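Local coordinates for protein tyrosine aminotransferase (Leishmania infantum, PDB 4IX8) that probably transfers the amino group of tyrosine to 2-oxoglutarate, using a pyridoxal 5'-phosphate cofactor, at residues S119-R124 with V291-L296; P172-V177 with V215-S220; D234-C239 with I244-D249; S264-D269 with R274-G279. All blocks are in the same frame, centred on the assembly; numbering follows the deposited sequence.

How the interactions relate
All four contacts pack a helix or loop against the mixed sheet of the large domain, in the fold type I arrangement of pyridoxal phosphate enzymes. Strands of interactions 2, 3, 4 and 1 follow one another across it, joined by probable backbone hydrogen bonds of about 2.8 Å: Ile216 N to Ile247 O, Leu275 N to Leu246 O, and Ile295 N to Ile276 O. Interactions 1 and 4 are the nearest pair, with centres about 9 Å apart. Interactions 2, 3 and 4 all lie inside the chain loop closed by interaction 1. Strand 246-249 ends near the active site: Asp249 OD2 lies close to N1 of the cofactor-bearing residue at position 282.

Interaction 1 of 4, residues S119-R124 with V291-L296; sequences STYWRR and VGWSIL
Trp122, at the C-terminal end of helix 112-122, meets Trp293 and Ile295 of strand 292-297, a strand antiparallel to both its neighbours in the large-domain sheet of this fold type I aminotransferase. Its CB touches the Ile295 methyl CD1 at 3.9 Å, and CG lies 3.8 Å from the same carbon; there the methyl stands 3.6 Å above the ring plane, over the CG/CD2 rim. Further out, CE3 and CZ3 reach the second indole, where Trp122 CZ3 comes to 3.6 Å from Trp293 NE1, meeting that ring at its edge and near its plane. The six-membered ring of Trp122 and the five-membered ring of Trp293 have planes at 86°, an oblique pair that is neither a stack nor edge-to-face. Along the other edge of Trp122, NE1 is hydrogen-bonded to Ser264 OG, which helps fix the rotation of the ring, and CZ2 packs on Ile276 of the adjoining strand.

Trp293 holds its CG over its own backbone, flanked by N and C (chi1 56°), a setting that turns the indole off the strand toward the helix and brings CZ2 of its six-membered ring up to Tyr121. The tyrosine lies across it at about a right angle; its hydroxyl is held by Glu254, so the polar end is satisfied away from the two tryptophans. Here the contact is carbon to carbon, Tyr121 CE2 to Trp293 CZ2 at 4.0 Å.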
loop_
_atom_site.group_PDB
_atom_site.type_symbol
_atom_site.label_atom_id
_atom_site.label_comp_id
_atom_site.label_asym_id
_atom_site.label_seq_id
_atom_site.Cartn_x
_atom_site.Cartn_y
_atom_site.Cartn_z
ATOM N N SER A 119 -18.345 9.763 2.952
ATOM C CA SER A 119 -19.456 10.125 2.095
ATOM C C SER A 119 -20.126 11.391 2.625
ATOM O O SER A 119 -20.447 12.303 1.862
ATOM C CB SER A 119 -20.478 8.995 2.035
ATOM O OG SER A 119 -21.589 9.402 1.264
ATOM N N THR A 120 -20.325 11.438 3.937
ATOM C CA THR A 120 -20.956 12.592 4.583
ATOM C C THR A 120 -20.071 13.820 4.464
ATOM O O THR A 120 -20.555 14.927 4.219
ATOM C CB THR A 120 -21.215 12.335 6.058
ATOM O OG1 THR A 120 -22.081 11.202 6.195
ATOM C CG2 THR A 120 -21.829 13.565 6.723
ATOM N N TYR A 121 -18.768 13.612 4.642
ATOM C CA TYR A 121 -17.784 14.701 4.551
ATOM C C TYR A 121 -17.743 15.351 3.178
ATOM O O TYR A 121 -17.758 16.565 3.079
ATOM C CB TYR A 121 -16.395 14.170 4.924
ATOM C CG TYR A 121 -15.211 15.051 4.564
ATOM C CD1 TYR A 121 -14.795 16.103 5.383
ATOM C CD2 TYR A 121 -14.442 14.760 3.461
ATOM C CE1 TYR A 121 -13.660 16.895 5.037
ATOM C CE2 TYR A 121 -13.338 15.508 3.127
ATOM C CZ TYR A 121 -12.953 16.571 3.889
ATOM O OH TYR A 121 -11.844 17.272 3.483
ATOM N N TRP A 122 -17.774 14.547 2.121
ATOM C CA TRP A 122 -17.608 15.085 0.771
ATOM C C TRP A 122 -18.850 15.850 0.335
ATOM O O TRP A 122 -18.793 16.644 -0.603
ATOM C CB TRP A 122 -17.293 13.985 -0.257
ATOM C CG TRP A 122 -16.396 14.568 -1.308
ATOM C CD1 TRP A 122 -16.771 15.162 -2.483
ATOM C CD2 TRP A 122 -14.962 14.689 -1.242
ATOM N NE1 TRP A 122 -15.659 15.620 -3.159
ATOM C CE2 TRP A 122 -14.545 15.363 -2.403
ATOM C CE3 TRP A 122 -14.000 14.290 -0.312
ATOM C CZ2 TRP A 122 -13.213 15.632 -2.660
ATOM C CZ3 TRP A 122 -12.676 14.571 -0.568
ATOM C CH2 TRP A 122 -12.296 15.229 -1.726
ATOM N N ARG A 123 -19.946 15.662 1.066
ATOM C CA ARG A 123 -21.198 16.346 0.776
ATOM C C ARG A 123 -21.087 17.843 0.922
ATOM O O ARG A 123 -21.827 18.575 0.282
ATOM C CB ARG A 123 -22.307 15.823 1.683
ATOM C CG ARG A 123 -22.502 14.334 1.503
ATOM C CD ARG A 123 -23.937 13.911 1.562
ATOM N NE ARG A 123 -24.130 12.544 1.079
ATOM C CZ ARG A 123 -25.301 11.920 1.138
ATOM N NH1 ARG A 123 -26.370 12.545 1.671
ATOM N NH2 ARG A 123 -25.413 10.680 0.665
ATOM N N ARG A 124 -20.143 18.295 1.740
ATOM C CA ARG A 124 -19.977 19.718 1.982
ATOM C C ARG A 124 -19.438 20.419 0.749
ATOM O O ARG A 124 -19.496 21.638 0.653
ATOM C CB ARG A 124 -19.044 19.944 3.172
ATOM C CG ARG A 124 -17.548 19.621 2.878
ATOM C CD ARG A 124 -16.686 19.457 4.154
ATOM N NE ARG A 124 -17.447 18.841 5.254
ATOM C CZ ARG A 124 -17.058 18.787 6.527
ATOM N NH1 ARG A 124 -15.922 19.349 6.921
ATOM N NH2 ARG A 124 -17.840 18.215 7.425
ATOM N N VAL A 291 -3.591 6.289 4.591
ATOM C CA VAL A 291 -5.027 6.205 4.414
ATOM C C VAL A 291 -5.469 7.256 3.398
ATOM O O VAL A 291 -5.047 8.398 3.470
ATOM C CB VAL A 291 -5.785 6.443 5.750
ATOM C CG1 VAL A 291 -7.291 6.327 5.536
ATOM C CG2 VAL A 291 -5.297 5.457 6.841
ATOM N N GLY A 292 -6.356 6.865 2.499
ATOM C CA GLY A 292 -6.967 7.759 1.531
ATOM C C GLY A 292 -8.216 7.052 1.040
ATOM O O GLY A 292 -8.591 6.019 1.574
ATOM N N TRP A 293 -8.856 7.582 0.018
ATOM C CA TRP A 293 -10.063 6.987 -0.483
ATOM C C TRP A 293 -10.363 7.357 -1.911
ATOM O O TRP A 293 -9.779 8.292 -2.436
ATOM C CB TRP A 293 -11.235 7.421 0.374
ATOM C CG TRP A 293 -11.436 8.954 0.524
ATOM C CD1 TRP A 293 -11.933 9.820 -0.411
ATOM C CD2 TRP A 293 -11.202 9.747 1.707
ATOM N NE1 TRP A 293 -11.980 11.105 0.103
ATOM C CE2 TRP A 293 -11.557 11.081 1.401
ATOM C CE3 TRP A 293 -10.724 9.461 2.978
ATOM C CZ2 TRP A 293 -11.418 12.128 2.314
ATOM C CZ3 TRP A 293 -10.601 10.523 3.903
ATOM C CH2 TRP A 293 -10.947 11.822 3.560
ATOM N N SER A 294 -11.311 6.637 -2.511
ATOM C CA SER A 294 -11.849 6.972 -3.811
ATOM C C SER A 294 -13.375 6.967 -3.674
ATOM O O SER A 294 -13.940 6.148 -2.948
ATOM C CB SER A 294 -11.373 5.981 -4.907
ATOM O OG SER A 294 -12.000 4.712 -4.745
ATOM N N ILE A 295 -14.021 7.891 -4.378
ATOM C CA ILE A 295 -15.480 8.021 -4.394
ATOM C C ILE A 295 -15.983 8.037 -5.825
ATOM O O ILE A 295 -15.684 8.973 -6.567
ATOM C CB ILE A 295 -15.954 9.321 -3.755
ATOM C CG1 ILE A 295 -15.342 9.494 -2.364
ATOM C CG2 ILE A 295 -17.483 9.380 -3.690
ATOM C CD1 ILE A 295 -15.608 10.837 -1.745
ATOM N N LEU A 296 -16.802 7.044 -6.188
ATOM C CA LEU A 296 -17.373 6.982 -7.529
ATOM C C LEU A 296 -18.740 7.650 -7.537
ATOM O O LEU A 296 -19.567 7.346 -6.701
ATOM C CB LEU A 296 -17.507 5.528 -8.001
ATOM C CG LEU A 296 -18.120 5.366 -9.414
ATOM C CD1 LEU A 296 -17.202 5.872 -10.458
ATOM C CD2 LEU A 296 -18.443 3.934 -9.674
#

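Interaction 2 of 4, residues P172-V177 with V215-S220; sequences PHYKSV and VIINPS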
loop_
_atom_site.group_PDB
_atom_site.type_symbol
_atom_site.label_atom_id
_atom_site.label_comp_id
_atom_site.label_asym_id
_atom_site.label_seq_id
_atom_site.Cartn_x
_atom_site.Cartn_y
_atom_site.Cartn_z
ATOM N N PRO A 172 4.047 12.682 -10.057
ATOM C CA PRO A 172 4.569 11.631 -10.944
ATOM C C PRO A 172 3.923 10.233 -10.841
ATOM O O PRO A 172 4.202 9.392 -11.693
ATOM C CB PRO A 172 6.043 11.522 -10.543
ATOM C CG PRO A 172 6.338 12.667 -9.597
ATOM C CD PRO A 172 5.051 13.219 -9.113
ATOM N N HIS A 173 3.059 9.998 -9.872
ATOM C CA HIS A 173 2.565 8.671 -9.642
ATOM C C HIS A 173 1.674 8.156 -10.777
ATOM O O HIS A 173 1.689 6.939 -11.013
ATOM C CB HIS A 173 1.790 8.585 -8.328
ATOM C CG HIS A 173 1.775 7.205 -7.738
ATOM N ND1 HIS A 173 2.930 6.492 -7.482
ATOM C CD2 HIS A 173 0.751 6.421 -7.323
ATOM C CE1 HIS A 173 2.616 5.334 -6.929
ATOM N NE2 HIS A 173 1.302 5.263 -6.825
ATOM N N TYR A 174 0.910 9.019 -11.470
ATOM C CA TYR A 174 0.056 8.526 -12.562
ATOM C C TYR A 174 0.908 7.887 -13.636
ATOM O O TYR A 174 0.646 6.754 -14.093
ATOM C CB TYR A 174 -0.819 9.642 -13.142
ATOM C CG TYR A 174 -1.791 10.063 -12.084
ATOM C CD1 TYR A 174 -2.990 9.389 -11.907
ATOM C CD2 TYR A 174 -1.460 11.072 -11.168
ATOM C CE1 TYR A 174 -3.866 9.730 -10.860
ATOM C CE2 TYR A 174 -2.328 11.418 -10.126
ATOM C CZ TYR A 174 -3.516 10.748 -9.977
ATOM O OH TYR A 174 -4.379 11.083 -8.956
ATOM N N LYS A 175 1.996 8.559 -13.961
ATOM C CA LYS A 175 2.920 8.064 -14.969
ATOM C C LYS A 175 3.598 6.779 -14.503
ATOM O O LYS A 175 3.791 5.841 -15.281
ATOM C CB LYS A 175 3.944 9.155 -15.281
ATOM C CG LYS A 175 5.173 8.733 -16.014
ATOM C CD LYS A 175 4.982 8.638 -17.454
ATOM C CE LYS A 175 6.332 8.547 -18.137
ATOM N NZ LYS A 175 6.140 7.744 -19.358
ATOM N N SER A 176 3.970 6.745 -13.231
ATOM C CA SER A 176 4.691 5.607 -12.701
ATOM C C SER A 176 3.852 4.361 -12.719
ATOM O O SER A 176 4.374 3.313 -13.000
ATOM C CB SER A 176 5.182 5.886 -11.277
ATOM O OG SER A 176 6.346 6.683 -11.345
ATOM N N VAL A 177 2.572 4.487 -12.375
ATOM C CA VAL A 177 1.646 3.358 -12.333
ATOM C C VAL A 177 1.320 2.898 -13.731
ATOM O O VAL A 177 1.349 1.711 -14.018
ATOM C CB VAL A 177 0.361 3.742 -11.593
ATOM C CG1 VAL A 177 -0.741 2.704 -11.745
ATOM C CG2 VAL A 177 0.674 3.979 -10.154
ATOM N N VAL A 215 -7.543 12.136 -16.620
ATOM C CA VAL A 215 -7.132 12.411 -15.259
ATOM C C VAL A 215 -6.881 13.904 -15.058
ATOM O O VAL A 215 -6.164 14.512 -15.856
ATOM C CB VAL A 215 -5.848 11.684 -14.878
ATOM C CG1 VAL A 215 -5.445 12.084 -13.477
ATOM C CG2 VAL A 215 -6.005 10.166 -14.978
ATOM N N ILE A 216 -7.470 14.489 -14.005
ATOM C CA ILE A 216 -7.083 15.819 -13.584
ATOM C C ILE A 216 -6.608 15.791 -12.149
ATOM O O ILE A 216 -6.930 14.863 -11.384
ATOM C CB ILE A 216 -8.207 16.861 -13.721
ATOM C CG1 ILE A 216 -9.366 16.542 -12.815
ATOM C CG2 ILE A 216 -8.632 17.011 -15.188
ATOM C CD1 ILE A 216 -10.423 17.621 -12.804
ATOM N N ILE A 217 -5.763 16.769 -11.821
ATOM C CA ILE A 217 -5.328 17.021 -10.470
ATOM C C ILE A 217 -5.739 18.432 -10.084
ATOM O O ILE A 217 -5.245 19.395 -10.634
ATOM C CB ILE A 217 -3.803 16.846 -10.304
ATOM C CG1 ILE A 217 -3.335 15.475 -10.839
ATOM C CG2 ILE A 217 -3.462 16.970 -8.836
ATOM C CD1 ILE A 217 -1.835 15.262 -10.813
ATOM N N ASN A 218 -6.635 18.546 -9.126
ATOM C CA ASN A 218 -7.187 19.831 -8.781
ATOM C C ASN A 218 -7.630 19.901 -7.319
ATOM O O ASN A 218 -8.555 19.230 -6.943
ATOM C CB ASN A 218 -8.372 20.143 -9.663
ATOM C CG ASN A 218 -8.972 21.496 -9.323
ATOM O OD1 ASN A 218 -8.301 22.513 -9.415
ATOM N ND2 ASN A 218 -10.212 21.503 -8.890
ATOM N N PRO A 219 -6.990 20.729 -6.496
ATOM C CA PRO A 219 -5.887 21.621 -6.824
ATOM C C PRO A 219 -4.647 20.859 -7.206
ATOM O O PRO A 219 -4.519 19.699 -6.801
ATOM C CB PRO A 219 -5.679 22.418 -5.528
ATOM C CG PRO A 219 -6.998 22.363 -4.816
ATOM C CD PRO A 219 -7.528 20.978 -5.151
ATOM N N SER A 220 -3.700 21.527 -7.866
ATOM C CA SER A 220 -2.580 20.825 -8.500
ATOM C C SER A 220 -1.249 20.803 -7.730
ATOM O O SER A 220 -0.801 21.807 -7.218
ATOM C CB SER A 220 -2.312 21.434 -9.865
ATOM O OG SER A 220 -1.020 21.046 -10.287
#
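Val215 opens the strand's side of this contact by setting a methyl over the ring of Tyr174, in the first turn of helix 173-181. The helix follows strand 163-168, and strand 211-217 lies beside that strand in the large-domain sheet. Val215 CG1 stands 4.1 Å from the centroid of the Tyr174 ring and 20° off its normal, a CH-pi contact over one face. It lies nearer the CD1/CE1 side of the ring, with Tyr174 CE1 3.9 Å from Val215 CG1. Trans placement of CG1 to the backbone N (chi1 177°) is what carries this methyl toward the helix.

Ile216 points the other way, as expected in an extended strand, and its side chain packs on Tyr188 and Ser248. With Ile217 the strand turns back to the tyrosine: Ile217 CD1 lies 3.9 Å from Tyr174 CE2, at the flank across the ring from CE1 but on the same side of its plane. The two side chains run past each other, pointing opposite ways.

Beyond the strand the chain enters a loop through a cis peptide between Asn218 and Pro219. Asn218 OD1 accepts from Phe227 N, and Ser220 OG bonds Cys223 N. Next to Tyr174 in the helix, His173 NE2 is hydrogen-bonded to Leu316 O of the second subunit.

The contact is thus divided by chemistry: aliphatic carbons cover one side of the tyrosine ring, while the phenol oxygen projects past them to bond Asp249 OD2, so that Tyr174 probably helps position a carboxylate beside the cofactor.

Interaction 3 of 4, residues D234-C239 with I244-D249; sequences DIIDFC and IPLISD
A helix packs on the strand that follows it here: Ile235, Ile236 and Cys239 of helix 229-242 close around Leu246 at the start of strand 246-249. The segments run nearly antiparallel, their axes at 150° and 10.0 Å apart at closest approach.

Leu246 reaches the helix with both branches. Its CD1 touches Ile235 CG2 at 3.8 Å, and its CD2 touches Ile236 CG1, also at 3.8 Å; both isoleucines cross the leucine at about a right angle. Its CG is trans to the backbone N (chi1 176°), which extends the fork away from the strand toward the helix. Leu246 CB meets Cys239 SG at 3.9 Å, so the sulfur lies against the root of the leucine, and Cys239 CB approaches Ile244 O to 3.3 Å.

One backbone bond ties the connection itself: Ile244 N donates to Cys239 O over 3.2 Å, lying in the carbonyl plane. Ile244 CD1 comes to 4.5 Å from Phe238 CE1, a loose contact, and Phe214 of strand 211-217 packs on Phe238, Cys239 and Ile244. Ile244 packs on Arg38, and Pro245 on Ile40, of the second subunit.

Strand 211-217, helix 229-242 and strand 246-249 form a beta-alpha-beta crossover between neighbouring parallel strands, as found in the large domain of fold type I aminotransferases.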
loop_
_atom_site.group_PDB
_atom_site.type_symbol
_atom_site.label_atom_id
_atom_site.label_comp_id
_atom_site.label_asym_id
_atom_site.label_seq_id
_atom_site.Cartn_x
_atom_site.Cartn_y
_atom_site.Cartn_z
ATOM N N ASP A 234 -16.039 22.665 -18.137
ATOM C CA ASP A 234 -15.580 22.370 -19.486
ATOM C C ASP A 234 -14.898 20.998 -19.555
ATOM O O ASP A 234 -15.070 20.265 -20.528
ATOM C CB ASP A 234 -14.604 23.439 -19.980
ATOM C CG ASP A 234 -15.286 24.722 -20.367
ATOM O OD1 ASP A 234 -16.533 24.733 -20.532
ATOM O OD2 ASP A 234 -14.551 25.718 -20.514
ATOM N N ILE A 235 -14.120 20.666 -18.530
ATOM C CA ILE A 235 -13.482 19.359 -18.458
ATOM C C ILE A 235 -14.535 18.244 -18.479
ATOM O O ILE A 235 -14.432 17.292 -19.246
ATOM C CB ILE A 235 -12.643 19.257 -17.214
ATOM C CG1 ILE A 235 -11.408 20.147 -17.359
ATOM C CG2 ILE A 235 -12.217 17.843 -16.967
ATOM C CD1 ILE A 235 -10.722 20.444 -16.022
ATOM N N ILE A 236 -15.586 18.412 -17.689
ATOM C CA ILE A 236 -16.675 17.460 -17.660
ATOM C C ILE A 236 -17.331 17.382 -19.026
ATOM O O ILE A 236 -17.527 16.288 -19.527
ATOM C CB ILE A 236 -17.688 17.848 -16.585
ATOM C CG1 ILE A 236 -17.042 17.597 -15.233
ATOM C CG2 ILE A 236 -18.988 17.027 -16.681
ATOM C CD1 ILE A 236 -17.864 18.081 -14.048
ATOM N N ASP A 237 -17.568 18.514 -19.681
ATOM C CA ASP A 237 -18.171 18.470 -21.008
ATOM C C ASP A 237 -17.279 17.703 -21.961
ATOM O O ASP A 237 -17.759 16.933 -22.781
ATOM C CB ASP A 237 -18.422 19.869 -21.584
ATOM C CG ASP A 237 -19.531 20.587 -20.873
ATOM O OD1 ASP A 237 -20.306 19.895 -20.180
ATOM O OD2 ASP A 237 -19.669 21.818 -21.037
ATOM N N PHE A 238 -15.978 17.899 -21.840
ATOM C CA PHE A 238 -15.034 17.165 -22.661
ATOM C C PHE A 238 -15.176 15.647 -22.503
ATOM O O PHE A 238 -15.143 14.902 -23.468
ATOM C CB PHE A 238 -13.626 17.611 -22.314
ATOM C CG PHE A 238 -12.566 16.897 -23.072
ATOM C CD1 PHE A 238 -12.060 15.705 -22.606
ATOM C CD2 PHE A 238 -12.065 17.426 -24.248
ATOM C CE1 PHE A 238 -11.063 15.053 -23.291
ATOM C CE2 PHE A 238 -11.069 16.778 -24.939
ATOM C CZ PHE A 238 -10.571 15.584 -24.459
ATOM N N CYS A 239 -15.327 15.208 -21.264
ATOM C CA CYS A 239 -15.449 13.785 -20.942
ATOM C C CYS A 239 -16.775 13.238 -21.451
ATOM O O CYS A 239 -16.878 12.084 -21.847
ATOM C CB CYS A 239 -15.297 13.585 -19.427
ATOM S SG CYS A 239 -13.566 13.794 -18.907
ATOM N N ILE A 244 -15.543 9.182 -21.929
ATOM C CA ILE A 244 -14.583 8.567 -21.042
ATOM C C ILE A 244 -14.826 9.096 -19.648
ATOM O O ILE A 244 -15.217 10.256 -19.497
ATOM C CB ILE A 244 -13.156 8.878 -21.476
ATOM C CG1 ILE A 244 -12.989 10.387 -21.698
ATOM C CG2 ILE A 244 -12.821 8.117 -22.767
ATOM C CD1 ILE A 244 -11.562 10.798 -22.059
ATOM N N PRO A 245 -14.573 8.269 -18.621
ATOM C CA PRO A 245 -14.724 8.665 -17.220
ATOM C C PRO A 245 -13.669 9.674 -16.793
ATOM O O PRO A 245 -12.600 9.727 -17.392
ATOM C CB PRO A 245 -14.536 7.359 -16.461
ATOM C CG PRO A 245 -13.661 6.554 -17.363
ATOM C CD PRO A 245 -14.147 6.874 -18.746
ATOM N N LEU A 246 -13.999 10.469 -15.786
ATOM C CA LEU A 246 -13.123 11.487 -15.268
ATOM C C LEU A 246 -12.599 11.107 -13.908
ATOM O O LEU A 246 -13.388 10.876 -12.978
ATOM C CB LEU A 246 -13.885 12.810 -15.192
ATOM C CG LEU A 246 -13.180 14.028 -14.591
ATOM C CD1 LEU A 246 -11.921 14.375 -15.359
ATOM C CD2 LEU A 246 -14.123 15.269 -14.577
ATOM N N ILE A 247 -11.269 11.052 -13.779
ATOM C CA ILE A 247 -10.617 10.786 -12.498
ATOM C C ILE A 247 -10.011 12.099 -11.989
ATOM O O ILE A 247 -9.224 12.713 -12.682
ATOM C CB ILE A 247 -9.503 9.732 -12.624
ATOM C CG1 ILE A 247 -10.063 8.442 -13.224
ATOM C CG2 ILE A 247 -8.830 9.499 -11.291
ATOM C CD1 ILE A 247 -9.023 7.419 -13.554
ATOM N N SER A 248 -10.381 12.512 -10.786
ATOM C CA SER A 248 -9.991 13.802 -10.257
ATOM C C SER A 248 -9.321 13.638 -8.932
ATOM O O SER A 248 -9.957 13.214 -7.964
ATOM C CB SER A 248 -11.206 14.690 -10.101
ATOM O OG SER A 248 -10.856 15.972 -9.658
ATOM N N ASP A 249 -8.038 13.985 -8.885
ATOM C CA ASP A 249 -7.259 13.936 -7.650
ATOM C C ASP A 249 -7.477 15.225 -6.857
ATOM O O ASP A 249 -6.903 16.251 -7.168
ATOM C CB ASP A 249 -5.793 13.733 -7.967
ATOM C CG ASP A 249 -4.969 13.401 -6.740
ATOM O OD1 ASP A 249 -5.337 13.867 -5.630
ATOM O OD2 ASP A 249 -3.931 12.712 -6.907
#

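Interaction 4 of 4, residues S264-D269 with R274-G279; sequences SVADFD and RLILGG
A type I beta turn, Ser264 to Asp267, in the loop between strands 246-249 and 274-279 rests on Arg274 and Ile276 of the second strand. Val265 is the second residue of the turn. Val265 CG2, flanked by its own backbone N and C, meets Ile276 CG1 at 3.5 Å, and the two side chains overlap, pointing opposite ways. Ile276 CD1 continues to Ala266 CB, 3.7 Å away.

In the large-domain sheet strand 274-279 lies between strands 246-249 and 292-297, and the turn packs near its start, on Arg274 and Ile276. Arg274, kinked twice along its chain, folds back along Val265: its CD lies 3.9 Å from Val265 CB, and Arg274 NH1 donates to Val265 O over 2.7 Å at 157°. The oxygen lies in the guanidinium plane, but the donor is tilted 21° from the carbonyl plane. Water 1 bridges the other terminal nitrogen to the loop, accepting from Arg274 NH2 (3.2 Å) and donating to Phe268 O (2.8 Å), while Arg274 NE bonds Val272 O. Three bonds thus fix the guanidinium. Asp267 is tied to Arg229 and Arg131, and Ser264 OG is bonded to Glu250.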
loop_
_atom_site.group_PDB
_atom_site.type_symbol
_atom_site.label_atom_id
_atom_site.label_comp_id
_atom_site.label_asym_id
_atom_site.label_seq_id
_atom_site.Cartn_x
_atom_site.Cartn_y
_atom_site.Cartn_z
ATOM N N SER A 264 -15.247 20.895 -6.637
ATOM C CA SER A 264 -15.088 19.447 -6.786
ATOM C C SER A 264 -15.869 18.952 -8.000
ATOM O O SER A 264 -16.905 19.504 -8.325
ATOM C CB SER A 264 -15.572 18.730 -5.515
ATOM O OG SER A 264 -15.548 17.299 -5.656
ATOM N N VAL A 265 -15.380 17.923 -8.686
ATOM C CA VAL A 265 -16.116 17.393 -9.836
ATOM C C VAL A 265 -17.428 16.811 -9.358
ATOM O O VAL A 265 -18.330 16.528 -10.150
ATOM C CB VAL A 265 -15.296 16.337 -10.647
ATOM C CG1 VAL A 265 -14.065 16.976 -11.221
ATOM C CG2 VAL A 265 -14.932 15.138 -9.803
ATOM N N ALA A 266 -17.548 16.640 -8.050
ATOM C CA ALA A 266 -18.797 16.208 -7.436
ATOM C C ALA A 266 -19.926 17.239 -7.535
ATOM O O ALA A 266 -21.113 16.860 -7.487
ATOM C CB ALA A 266 -18.564 15.888 -5.988
ATOM N N ASP A 267 -19.571 18.525 -7.620
ATOM C CA ASP A 267 -20.560 19.616 -7.487
ATOM C C ASP A 267 -21.213 19.994 -8.806
ATOM O O ASP A 267 -21.325 21.172 -9.137
ATOM C CB ASP A 267 -19.875 20.858 -6.897
ATOM C CG ASP A 267 -20.851 21.910 -6.434
ATOM O OD1 ASP A 267 -21.984 21.543 -6.069
ATOM O OD2 ASP A 267 -20.477 23.108 -6.459
ATOM N N PHE A 268 -21.694 18.994 -9.534
ATOM C CA PHE A 268 -22.279 19.209 -10.853
ATOM C C PHE A 268 -23.413 18.262 -11.093
ATOM O O PHE A 268 -23.463 17.168 -10.541
ATOM C CB PHE A 268 -21.240 19.014 -11.954
ATOM C CG PHE A 268 -20.220 20.114 -12.028
ATOM C CD1 PHE A 268 -20.439 21.228 -12.840
ATOM C CD2 PHE A 268 -19.045 20.044 -11.288
ATOM C CE1 PHE A 268 -19.506 22.254 -12.913
ATOM C CE2 PHE A 268 -18.099 21.061 -11.360
ATOM C CZ PHE A 268 -18.335 22.173 -12.170
ATOM N N ASP A 269 -24.316 18.698 -11.949
ATOM C CA ASP A 269 -25.424 17.868 -12.354
ATOM C C ASP A 269 -25.057 17.268 -13.690
ATOM O O ASP A 269 -25.173 17.918 -14.720
ATOM C CB ASP A 269 -26.698 18.689 -12.440
ATOM C CG ASP A 269 -26.995 19.378 -11.154
ATOM O OD1 ASP A 269 -27.223 18.651 -10.160
ATOM O OD2 ASP A 269 -26.996 20.628 -11.136
ATOM N N ARG A 274 -17.523 9.958 -12.567
ATOM C CA ARG A 274 -16.357 10.620 -11.987
ATOM C C ARG A 274 -15.819 9.826 -10.825
ATOM O O ARG A 274 -16.581 9.440 -9.950
ATOM C CB ARG A 274 -16.728 12.002 -11.488
ATOM C CG ARG A 274 -16.967 13.003 -12.561
ATOM C CD ARG A 274 -18.060 13.970 -12.176
ATOM N NE ARG A 274 -19.389 13.348 -12.219
ATOM C CZ ARG A 274 -20.423 13.722 -11.460
ATOM N NH1 ARG A 274 -20.303 14.697 -10.565
ATOM N NH2 ARG A 274 -21.581 13.115 -11.579
ATOM N N LEU A 275 -14.506 9.643 -10.769
ATOM C CA LEU A 275 -13.882 8.999 -9.603
ATOM C C LEU A 275 -12.972 10.022 -8.892
ATOM O O LEU A 275 -11.973 10.493 -9.427
ATOM C CB LEU A 275 -13.093 7.759 -10.021
ATOM C CG LEU A 275 -12.502 6.902 -8.909
ATOM C CD1 LEU A 275 -13.582 6.108 -8.219
ATOM C CD2 LEU A 275 -11.344 6.001 -9.414
ATOM N N ILE A 276 -13.351 10.375 -7.686
ATOM C CA ILE A 276 -12.651 11.378 -6.908
ATOM C C ILE A 276 -11.697 10.693 -5.962
ATOM O O ILE A 276 -12.103 9.800 -5.239
ATOM C CB ILE A 276 -13.627 12.206 -6.129
ATOM C CG1 ILE A 276 -14.576 12.890 -7.101
ATOM C CG2 ILE A 276 -12.910 13.220 -5.281
ATOM C CD1 ILE A 276 -15.648 13.635 -6.457
ATOM N N LEU A 277 -10.434 11.113 -5.976
ATOM C CA LEU A 277 -9.404 10.598 -5.061
ATOM C C LEU A 277 -9.130 11.701 -4.057
ATOM O O LEU A 277 -9.013 12.856 -4.435
ATOM C CB LEU A 277 -8.130 10.208 -5.812
ATOM C CG LEU A 277 -8.390 9.435 -7.119
ATOM C CD1 LEU A 277 -7.101 8.995 -7.761
ATOM C CD2 LEU A 277 -9.279 8.216 -6.850
ATOM N N GLY A 278 -9.057 11.352 -2.774
ATOM C CA GLY A 278 -8.857 12.330 -1.725
ATOM C C GLY A 278 -8.454 11.619 -0.466
ATOM O O GLY A 278 -8.239 10.407 -0.502
ATOM N N GLY A 279 -8.313 12.368 0.627
ATOM C CA GLY A 279 -7.900 11.808 1.892
ATOM C C GLY A 279 -7.460 12.896 2.860
ATOM O O GLY A 279 -7.677 14.096 2.619
HETATM O O HOH W 1 -23.457 14.584 -9.391
#